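Local coordinates for alginate biosynthesis protein AlgJ (Pseudomonas putida, PDB 4O8V) that probably acts as a periplasmic O-acetyltransferase that, with its inner-membrane partners, adds acetyl groups to the mannuronate residues of alginate during biofilm polysaccharide synthesis, at residues A[59-64]-A[273-278]; A[119-124]-A[217-222]; A[130-135]-A[225-230]. All blocks are in the same frame, centred on the assembly; numbering follows the deposited sequence.

Contact 1: A[59-64]-A[273-278]; sequences AIVPAK and EFPERY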
loop_
_atom_site.group_PDB
_atom_site.type_symbol
_atom_site.label_atom_id
_atom_site.label_comp_id
_atom_site.label_asym_id
_atom_site.label_seq_id
_atom_site.Cartn_x
_atom_site.Cartn_y
_atom_site.Cartn_z
ATOM N N ALA A 59 -0.990 -6.218 -2.967
ATOM C CA ALA A 59 0.083 -5.963 -1.999
ATOM C C ALA A 59 -0.534 -5.398 -0.721
ATOM O O ALA A 59 -0.755 -4.184 -0.594
ATOM C CB ALA A 59 1.111 -5.021 -2.567
ATOM N N ILE A 60 -0.856 -6.296 0.209
ATOM C CA ILE A 60 -1.518 -5.883 1.456
ATOM C C ILE A 60 -0.449 -5.329 2.405
ATOM O O ILE A 60 0.398 -6.078 2.873
ATOM C CB ILE A 60 -2.270 -7.067 2.133
ATOM C CG1 ILE A 60 -3.349 -7.642 1.206
ATOM C CG2 ILE A 60 -2.916 -6.613 3.475
ATOM C CD1 ILE A 60 -3.882 -8.994 1.709
ATOM N N VAL A 61 -0.468 -4.022 2.667
ATOM C CA VAL A 61 0.543 -3.426 3.556
ATOM C C VAL A 61 0.109 -3.566 5.010
ATOM O O VAL A 61 -0.971 -3.140 5.383
ATOM C CB VAL A 61 0.775 -1.941 3.248
ATOM C CG1 VAL A 61 2.009 -1.411 4.033
ATOM C CG2 VAL A 61 0.983 -1.751 1.744
ATOM N N PRO A 62 0.952 -4.180 5.839
ATOM C CA PRO A 62 0.548 -4.310 7.240
ATOM C C PRO A 62 0.497 -2.951 7.934
ATOM O O PRO A 62 1.207 -2.025 7.520
ATOM C CB PRO A 62 1.641 -5.194 7.839
ATOM C CG PRO A 62 2.835 -4.968 6.979
ATOM C CD PRO A 62 2.263 -4.785 5.572
ATOM N N ALA A 63 -0.335 -2.841 8.966
ATOM C CA ALA A 63 -0.460 -1.607 9.737
ATOM C C ALA A 63 0.852 -1.301 10.451
ATOM O O ALA A 63 1.539 -2.215 10.912
ATOM C CB ALA A 63 -1.583 -1.726 10.736
ATOM N N LYS A 64 1.188 -0.019 10.559
ATOM C CA LYS A 64 2.387 0.350 11.297
ATOM C C LYS A 64 2.243 -0.113 12.744
ATOM O O LYS A 64 3.214 -0.574 13.365
ATOM C CB LYS A 64 2.638 1.857 11.241
ATOM C CG LYS A 64 3.963 2.257 11.898
ATOM C CD LYS A 64 4.336 3.690 11.610
ATOM C CE LYS A 64 4.041 4.578 12.777
ATOM N NZ LYS A 64 4.551 5.962 12.550
ATOM N N GLU A 273 -1.400 -1.915 -4.406
ATOM C CA GLU A 273 -1.007 -1.660 -3.021
ATOM C C GLU A 273 -2.229 -1.198 -2.212
ATOM O O GLU A 273 -2.917 -0.230 -2.565
ATOM C CB GLU A 273 0.137 -0.644 -2.990
ATOM C CG GLU A 273 0.386 -0.034 -1.623
ATOM C CD GLU A 273 -0.244 1.347 -1.478
ATOM O OE1 GLU A 273 -0.045 2.209 -2.376
ATOM O OE2 GLU A 273 -0.917 1.589 -0.450
ATOM N N PHE A 274 -2.515 -1.938 -1.142
ATOM C CA PHE A 274 -3.774 -1.847 -0.405
ATOM C C PHE A 274 -3.460 -2.028 1.086
ATOM O O PHE A 274 -3.365 -3.155 1.573
ATOM C CB PHE A 274 -4.761 -2.929 -0.909
ATOM C CG PHE A 274 -6.212 -2.680 -0.549
ATOM C CD1 PHE A 274 -6.595 -2.428 0.764
ATOM C CD2 PHE A 274 -7.207 -2.697 -1.545
ATOM C CE1 PHE A 274 -7.948 -2.217 1.086
ATOM C CE2 PHE A 274 -8.554 -2.466 -1.233
ATOM C CZ PHE A 274 -8.924 -2.218 0.086
ATOM N N PRO A 275 -3.264 -0.925 1.815
ATOM C CA PRO A 275 -2.924 -1.055 3.234
ATOM C C PRO A 275 -4.082 -1.684 4.041
ATOM O O PRO A 275 -5.248 -1.408 3.748
ATOM C CB PRO A 275 -2.664 0.401 3.675
ATOM C CG PRO A 275 -2.315 1.131 2.374
ATOM C CD PRO A 275 -3.259 0.477 1.364
ATOM N N GLU A 276 -3.771 -2.511 5.034
ATOM C CA GLU A 276 -4.814 -3.302 5.689
ATOM C C GLU A 276 -5.934 -2.470 6.330
ATOM O O GLU A 276 -7.093 -2.873 6.292
ATOM C CB GLU A 276 -4.197 -4.243 6.733
ATOM C CG GLU A 276 -3.591 -3.550 7.948
ATOM C CD GLU A 276 -3.360 -4.486 9.132
ATOM O OE1 GLU A 276 -4.312 -4.745 9.904
ATOM O OE2 GLU A 276 -2.217 -4.940 9.319
ATOM N N ARG A 277 -5.610 -1.299 6.882
ATOM C CA ARG A 277 -6.593 -0.519 7.624
ATOM C C ARG A 277 -7.757 -0.024 6.763
ATOM O O ARG A 277 -8.779 0.379 7.298
ATOM C CB ARG A 277 -5.928 0.687 8.302
ATOM C CG ARG A 277 -5.566 1.845 7.346
ATOM C CD ARG A 277 -4.781 2.911 8.130
ATOM N NE ARG A 277 -4.572 4.181 7.430
ATOM C CZ ARG A 277 -3.433 4.503 6.818
ATOM N NH1 ARG A 277 -2.434 3.631 6.788
ATOM N NH2 ARG A 277 -3.297 5.685 6.227
ATOM N N TYR A 278 -7.591 -0.044 5.443
ATOM C CA TYR A 278 -8.646 0.422 4.538
ATOM C C TYR A 278 -9.740 -0.612 4.295
ATOM O O TYR A 278 -10.793 -0.270 3.767
ATOM C CB TYR A 278 -8.063 0.838 3.179
ATOM C CG TYR A 278 -7.282 2.134 3.218
ATOM C CD1 TYR A 278 -7.935 3.367 3.278
ATOM C CD2 TYR A 278 -5.892 2.121 3.211
ATOM C CE1 TYR A 278 -7.216 4.555 3.325
ATOM C CE2 TYR A 278 -5.169 3.295 3.259
ATOM C CZ TYR A 278 -5.830 4.509 3.312
ATOM O OH TYR A 278 -5.087 5.674 3.357
#
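The carboxylate of Glu276 meets the backbone of Ala63 over its plane: Ala63 N bonds to Glu276 OE2 at 2.8 Å, a nearly straight N-H contact that arrives 43° out of the carboxylate plane. Ala63 CB also touches the flat group, 3.7 Å from Glu276 CD. A chi1 of 68° sets Glu276 CG between its own backbone N and carbonyl carbon, 3.7 Å from Val61 O, and the chain is extended beyond that point. The other oxygen, OE1, pairs with Arg66 in a salt bridge, so the buried acid is held by the backbone N of Ala63, at the N-cap position, and by Arg66 of helix 64-67, which would favour its charged form. Within 273-278, Pro275 O lies in plane at the edge of the Tyr278 ring, and Tyr278 CE2 lies over the centre of the Arg277 guanidinium.

These groups sit where two neighbouring strands end in the parallel sheet of the SGNH hydrolase-like fold, 55-61 being an outermost strand and 269-275 the next one in. The short segments 59-61 and 273-275 run parallel, with axes at 28° and 4.4 Å at closest approach. Phe274 N donates to Ala59 O and Glu276 N to Val61 O, both at 2.9 Å; between them Val61 N reaches Phe274 O at a longer 3.2 Å. Ile60 and Phe274 point to one side of the sheet, where Phe88 of helix 84-94 touches both. To the other side point Ala59, Val61, Glu273 and Pro275. There the Val61 and Glu273 side chains cross obliquely, with Val61 CG2 3.8 Å from Glu273 CG, and Val61 CB faces Pro275 CB. Beyond CG the Glu273 chain bends, and its oxygens are taken by Thr217 and Ser220, while Tyr219 touches both Glu273 and Pro275.

Contact 2: A[119-124]-A[217-222]; sequences TDTHWT and TSYSAN
His122 and Ser218 meet at what is, by similarity, the Ser-His-Asp catalytic triad of an SGNH hydrolase-like domain, with Ser218 the nucleophile, His122 the proton acceptor and Asp120 the third member. Packing is tightest beside this polar row, where Tyr219 makes two T-shaped contacts, taking the edge of His122 on a face and giving its own edge to Trp123. His122 places CD2 over the centre of the Tyr219 face, 3.6 Å above the plane, with the ring planes at 69°. On the other partner, Tyr219 CD2 stands over one face of the indole, toward the rim, and is 3.6 Å from Trp123 CE2. A polar bond locks the pair, since Trp123 NE1 donates to Tyr219 O at 3.1 Å with the acceptor close to the indole plane.

Toward the partly exposed residues Thr121 and Ser218 the contact thins to a few polar atoms. His122 NE2 lies 2.6 Å from Ser218 OG, which approaches in the imidazole plane; the hydrogen-bond angle is 159°, and either atom could be the donor. Thr121 OG1 sits over the centre of one imidazole face, and Trp225 stacks on this ring as well.

Asp120 positions the histidine through OD1, which accepts twice. It receives His122 ND1 on its syn lone pair at 2.7 Å, in a bent bond with OD1 somewhat out of the imidazole plane, and His122 N on its anti lone pair at 2.8 Å, closing an Asx turn; OD2 is held by the backbone N of Asp165. On the serine side, Thr217 caps the short helix 218-221, its OG1 accepting from Tyr219 N at 3.1 Å.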
loop_
_atom_site.group_PDB
_atom_site.type_symbol
_atom_site.label_atom_id
_atom_site.label_comp_id
_atom_site.label_asym_id
_atom_site.label_seq_id
_atom_site.Cartn_x
_atom_site.Cartn_y
_atom_site.Cartn_z
ATOM N N THR A 119 7.133 9.177 12.877
ATOM C CA THR A 119 6.082 10.183 13.011
ATOM C C THR A 119 5.146 10.277 11.810
ATOM O O THR A 119 4.381 11.228 11.677
ATOM C CB THR A 119 6.679 11.565 13.250
ATOM O OG1 THR A 119 7.327 12.022 12.056
ATOM C CG2 THR A 119 7.697 11.514 14.408
ATOM N N ASP A 120 5.205 9.277 10.941
ATOM C CA ASP A 120 4.483 9.320 9.664
ATOM C C ASP A 120 3.792 7.970 9.455
ATOM O O ASP A 120 4.224 6.968 10.021
ATOM C CB ASP A 120 5.484 9.642 8.545
ATOM C CG ASP A 120 4.828 9.893 7.173
ATOM O OD1 ASP A 120 4.489 8.907 6.481
ATOM O OD2 ASP A 120 4.701 11.087 6.788
ATOM N N THR A 121 2.718 7.930 8.676
ATOM C CA THR A 121 2.019 6.670 8.431
ATOM C C THR A 121 2.815 5.711 7.547
ATOM O O THR A 121 2.556 4.508 7.545
ATOM C CB THR A 121 0.645 6.892 7.742
ATOM O OG1 THR A 121 0.863 7.500 6.468
ATOM C CG2 THR A 121 -0.247 7.771 8.604
ATOM N N HIS A 122 3.767 6.231 6.779
ATOM C CA HIS A 122 4.298 5.450 5.658
ATOM C C HIS A 122 5.527 4.603 5.962
ATOM O O HIS A 122 6.277 4.864 6.899
ATOM C CB HIS A 122 4.626 6.381 4.489
ATOM C CG HIS A 122 3.412 7.051 3.920
ATOM N ND1 HIS A 122 3.082 8.362 4.192
ATOM C CD2 HIS A 122 2.429 6.568 3.121
ATOM C CE1 HIS A 122 1.955 8.664 3.563
ATOM N NE2 HIS A 122 1.531 7.589 2.917
ATOM N N TRP A 123 5.747 3.587 5.135
ATOM C CA TRP A 123 7.024 2.904 5.166
ATOM C C TRP A 123 8.165 3.857 4.813
ATOM O O TRP A 123 7.985 4.846 4.097
ATOM C CB TRP A 123 7.030 1.696 4.217
ATOM C CG TRP A 123 6.433 1.923 2.838
ATOM C CD1 TRP A 123 6.375 3.096 2.118
ATOM C CD2 TRP A 123 5.858 0.906 2.001
ATOM N NE1 TRP A 123 5.780 2.858 0.881
ATOM C CE2 TRP A 123 5.454 1.526 0.792
ATOM C CE3 TRP A 123 5.629 -0.467 2.168
ATOM C CZ2 TRP A 123 4.828 0.813 -0.252
ATOM C CZ3 TRP A 123 5.013 -1.175 1.123
ATOM C CH2 TRP A 123 4.611 -0.520 -0.063
ATOM N N THR A 124 9.338 3.558 5.358
ATOM C CA THR A 124 10.586 4.169 4.932
ATOM C C THR A 124 10.998 3.647 3.565
ATOM O O THR A 124 10.486 2.622 3.108
ATOM C CB THR A 124 11.743 3.851 5.918
ATOM O OG1 THR A 124 12.024 2.443 5.870
ATOM C CG2 THR A 124 11.394 4.301 7.366
ATOM N N THR A 217 -2.067 3.884 -3.077
ATOM C CA THR A 217 -2.288 5.073 -2.274
ATOM C C THR A 217 -1.028 5.922 -2.243
ATOM O O THR A 217 -0.159 5.817 -3.122
ATOM C CB THR A 217 -2.675 4.716 -0.805
ATOM O OG1 THR A 217 -1.541 4.114 -0.166
ATOM C CG2 THR A 217 -3.848 3.736 -0.770
ATOM N N SER A 218 -0.959 6.807 -1.252
ATOM C CA SER A 218 0.251 7.596 -1.029
ATOM C C SER A 218 1.470 6.718 -0.743
ATOM O O SER A 218 2.607 7.171 -0.946
ATOM C CB SER A 218 0.021 8.591 0.123
ATOM O OG SER A 218 -0.417 7.933 1.296
ATOM N N TYR A 219 1.270 5.473 -0.293
ATOM C CA TYR A 219 2.422 4.551 -0.138
ATOM C C TYR A 219 3.137 4.385 -1.480
ATOM O O TYR A 219 4.371 4.230 -1.540
ATOM C CB TYR A 219 2.008 3.166 0.397
ATOM C CG TYR A 219 1.711 3.121 1.877
ATOM C CD1 TYR A 219 0.444 3.451 2.349
ATOM C CD2 TYR A 219 2.701 2.760 2.814
ATOM C CE1 TYR A 219 0.147 3.421 3.709
ATOM C CE2 TYR A 219 2.405 2.718 4.201
ATOM C CZ TYR A 219 1.130 3.049 4.631
ATOM O OH TYR A 219 0.821 3.039 5.973
ATOM N N SER A 220 2.360 4.464 -2.561
ATOM C CA SER A 220 2.882 4.251 -3.917
ATOM C C SER A 220 3.035 5.535 -4.705
ATOM O O SER A 220 3.854 5.602 -5.613
ATOM C CB SER A 220 1.953 3.315 -4.716
ATOM O OG SER A 220 1.937 2.014 -4.164
ATOM N N ALA A 221 2.209 6.539 -4.406
ATOM C CA ALA A 221 2.236 7.770 -5.185
ATOM C C ALA A 221 3.349 8.710 -4.776
ATOM O O ALA A 221 3.797 9.520 -5.570
ATOM C CB ALA A 221 0.881 8.512 -5.084
ATOM N N ASN A 222 3.767 8.636 -3.523
ATOM C CA ASN A 222 4.731 9.596 -2.992
ATOM C C ASN A 222 6.177 9.169 -3.334
ATOM O O ASN A 222 6.635 8.126 -2.875
ATOM C CB ASN A 222 4.537 9.724 -1.455
ATOM C CG ASN A 222 5.311 10.874 -0.865
ATOM O OD1 ASN A 222 6.376 11.229 -1.368
ATOM N ND2 ASN A 222 4.774 11.475 0.215
#

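Contact 3: A[130-135]-A[225-230]; sequences VAAQAL and WNFLGA
Ala132 and Ala230 bring two helices of the α/β SGNH-type domain together, 125-141 and 227-235, through small side chains that allow close approach. Ala132 CA and Ala230 CA are 5.8 Å apart, and Ala132 CB lies 3.7 Å from Ala230 CB and 3.6 Å from Ala230 C, so one methyl rests directly on the opposing backbone. No hydrogen bond joins the segments.

Beside the alanines, Phe227 reaches across with the rim of its ring. Its CG is anti to the backbone N (chi1 -173°), and from there the ring meets the first helix edge-on: CE1 lies 3.8 Å from Ala132 N and 3.9 Å from Ala132 CB, while CZ touches Leu135 CD1 at 3.7 Å. Both Ala132 N and Leu135 CD1 lie near the ring plane, and the leucine and phenylalanine side chains cross at about a right angle. Ala131 CB approaches obliquely, with Phe227 CE1 at 4.2 Å.

The next shell ties each partner to the rest of the domain. Leu135 also leans on Val57 and Ala59 of the outermost strand 55-61, whereas Leu228, one residue after Phe227, touches strand 239-241 at the other border of the sheet; the two helices thus reach the sheet near its opposite margins. Trp123 meets Phe227, with ring planes at about 45°, and touches Ala131 too, so the indole borders both helices. Farther back, Asn226 holds the N-cap position of the second helix without a side-chain cap; its ND2 instead bonds to Thr191 OG1, and its backbone O accepts from Ala230 N at 2.9 Å.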
loop_
_atom_site.group_PDB
_atom_site.type_symbol
_atom_site.label_atom_id
_atom_site.label_comp_id
_atom_site.label_asym_id
_atom_site.label_seq_id
_atom_site.Cartn_x
_atom_site.Cartn_y
_atom_site.Cartn_z
ATOM N N VAL A 130 12.057 -3.525 0.767
ATOM C CA VAL A 130 11.805 -4.877 1.248
ATOM C C VAL A 130 10.492 -5.424 0.673
ATOM O O VAL A 130 10.451 -6.562 0.167
ATOM C CB VAL A 130 11.776 -4.915 2.794
ATOM C CG1 VAL A 130 11.280 -6.266 3.293
ATOM C CG2 VAL A 130 13.163 -4.615 3.330
ATOM N N ALA A 131 9.444 -4.600 0.703
ATOM C CA ALA A 131 8.144 -4.991 0.135
ATOM C C ALA A 131 8.278 -5.260 -1.364
ATOM O O ALA A 131 7.815 -6.299 -1.869
ATOM C CB ALA A 131 7.077 -3.914 0.411
ATOM N N ALA A 132 8.930 -4.360 -2.091
ATOM C CA ALA A 132 9.144 -4.583 -3.530
ATOM C C ALA A 132 9.913 -5.869 -3.807
ATOM O O ALA A 132 9.618 -6.585 -4.775
ATOM C CB ALA A 132 9.875 -3.402 -4.159
ATOM N N GLN A 133 10.909 -6.177 -2.984
ATOM C CA GLN A 133 11.652 -7.394 -3.216
ATOM C C GLN A 133 10.797 -8.640 -2.980
ATOM O O GLN A 133 10.932 -9.630 -3.721
ATOM C CB GLN A 133 12.927 -7.442 -2.348
ATOM C CG GLN A 133 14.060 -6.662 -2.981
ATOM C CD GLN A 133 15.188 -6.343 -2.024
ATOM O OE1 GLN A 133 15.012 -6.365 -0.805
ATOM N NE2 GLN A 133 16.350 -6.022 -2.577
ATOM N N ALA A 134 9.970 -8.618 -1.938
ATOM C CA ALA A 134 9.078 -9.738 -1.665
ATOM C C ALA A 134 8.106 -9.923 -2.830
ATOM O O ALA A 134 7.827 -11.044 -3.241
ATOM C CB ALA A 134 8.291 -9.523 -0.365
ATOM N N LEU A 135 7.567 -8.818 -3.325
ATOM C CA LEU A 135 6.625 -8.900 -4.432
ATOM C C LEU A 135 7.324 -9.443 -5.693
ATOM O O LEU A 135 6.786 -10.306 -6.394
ATOM C CB LEU A 135 5.972 -7.525 -4.678
ATOM C CG LEU A 135 5.036 -7.025 -3.582
ATOM C CD1 LEU A 135 4.731 -5.521 -3.751
ATOM C CD2 LEU A 135 3.741 -7.842 -3.603
ATOM N N TRP A 225 9.136 7.529 -0.833
ATOM C CA TRP A 225 9.330 6.140 -0.397
ATOM C C TRP A 225 9.942 5.301 -1.528
ATOM O O TRP A 225 10.340 4.162 -1.302
ATOM C CB TRP A 225 8.009 5.521 0.100
ATOM C CG TRP A 225 7.085 6.542 0.755
ATOM C CD1 TRP A 225 5.748 6.749 0.495
ATOM C CD2 TRP A 225 7.455 7.516 1.749
ATOM N NE1 TRP A 225 5.265 7.786 1.290
ATOM C CE2 TRP A 225 6.298 8.279 2.047
ATOM C CE3 TRP A 225 8.655 7.823 2.408
ATOM C CZ2 TRP A 225 6.311 9.327 2.971
ATOM C CZ3 TRP A 225 8.664 8.861 3.326
ATOM C CH2 TRP A 225 7.505 9.607 3.595
ATOM N N ASN A 226 10.015 5.895 -2.720
ATOM C CA ASN A 226 10.602 5.277 -3.922
ATOM C C ASN A 226 10.089 3.863 -4.186
ATOM O O ASN A 226 10.851 3.001 -4.636
ATOM C CB ASN A 226 12.145 5.240 -3.830
ATOM C CG ASN A 226 12.814 5.084 -5.204
ATOM O OD1 ASN A 226 12.410 5.719 -6.177
ATOM N ND2 ASN A 226 13.812 4.204 -5.292
ATOM N N PHE A 227 8.811 3.605 -3.897
ATOM C CA PHE A 227 8.271 2.265 -4.108
ATOM C C PHE A 227 8.245 1.906 -5.598
ATOM O O PHE A 227 8.558 0.762 -5.965
ATOM C CB PHE A 227 6.876 2.147 -3.502
ATOM C CG PHE A 227 6.312 0.749 -3.513
ATOM C CD1 PHE A 227 7.077 -0.335 -3.118
ATOM C CD2 PHE A 227 4.989 0.530 -3.917
ATOM C CE1 PHE A 227 6.541 -1.609 -3.109
ATOM C CE2 PHE A 227 4.446 -0.744 -3.898
ATOM C CZ PHE A 227 5.219 -1.813 -3.509
ATOM N N LEU A 228 7.881 2.866 -6.450
ATOM C CA LEU A 228 7.925 2.620 -7.899
ATOM C C LEU A 228 9.319 2.179 -8.358
ATOM O O LEU A 228 9.478 1.199 -9.095
ATOM C CB LEU A 228 7.513 3.870 -8.684
ATOM C CG LEU A 228 7.482 3.697 -10.204
ATOM C CD1 LEU A 228 6.445 2.666 -10.560
ATOM C CD2 LEU A 228 7.150 5.019 -10.836
ATOM N N GLY A 229 10.331 2.933 -7.938
ATOM C CA GLY A 229 11.688 2.639 -8.364
ATOM C C GLY A 229 12.117 1.287 -7.824
ATOM O O GLY A 229 12.771 0.510 -8.528
ATOM N N ALA A 230 11.742 1.010 -6.575
ATOM C CA ALA A 230 12.145 -0.242 -5.932
ATOM C C ALA A 230 11.548 -1.438 -6.698
ATOM O O ALA A 230 12.205 -2.461 -6.894
ATOM C CB ALA A 230 11.722 -0.258 -4.474
#

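Overall arrangement
Contact 2 holds the putative catalytic residues, and the other two lie close by, their centres about 11 Å (contact 1) and 12 Å (contact 3) from its own and about 14 Å from each other. Contact 1 is joined to it by the Glu273 carboxylate: OE2 lies 2.6 Å from Thr217 OG1 and OE1 2.7 Å from Ser220 OG, probable hydrogen bonds that tie a sheet strand to the N-cap and the body of helix 218-221. Contact 3 approaches through Trp225, whose NE1 is 3.3 Å from His122 CG, and through Phe227, whose CD2 is 3.4 Å from Ser220 OG. Contacts 1 and 3 meet more sparsely, where Ala59 CB lies 3.8 Å from Leu135 CD1. Along the chain, contacts 2 and 3 interlace, both within the loop closed by contact 1.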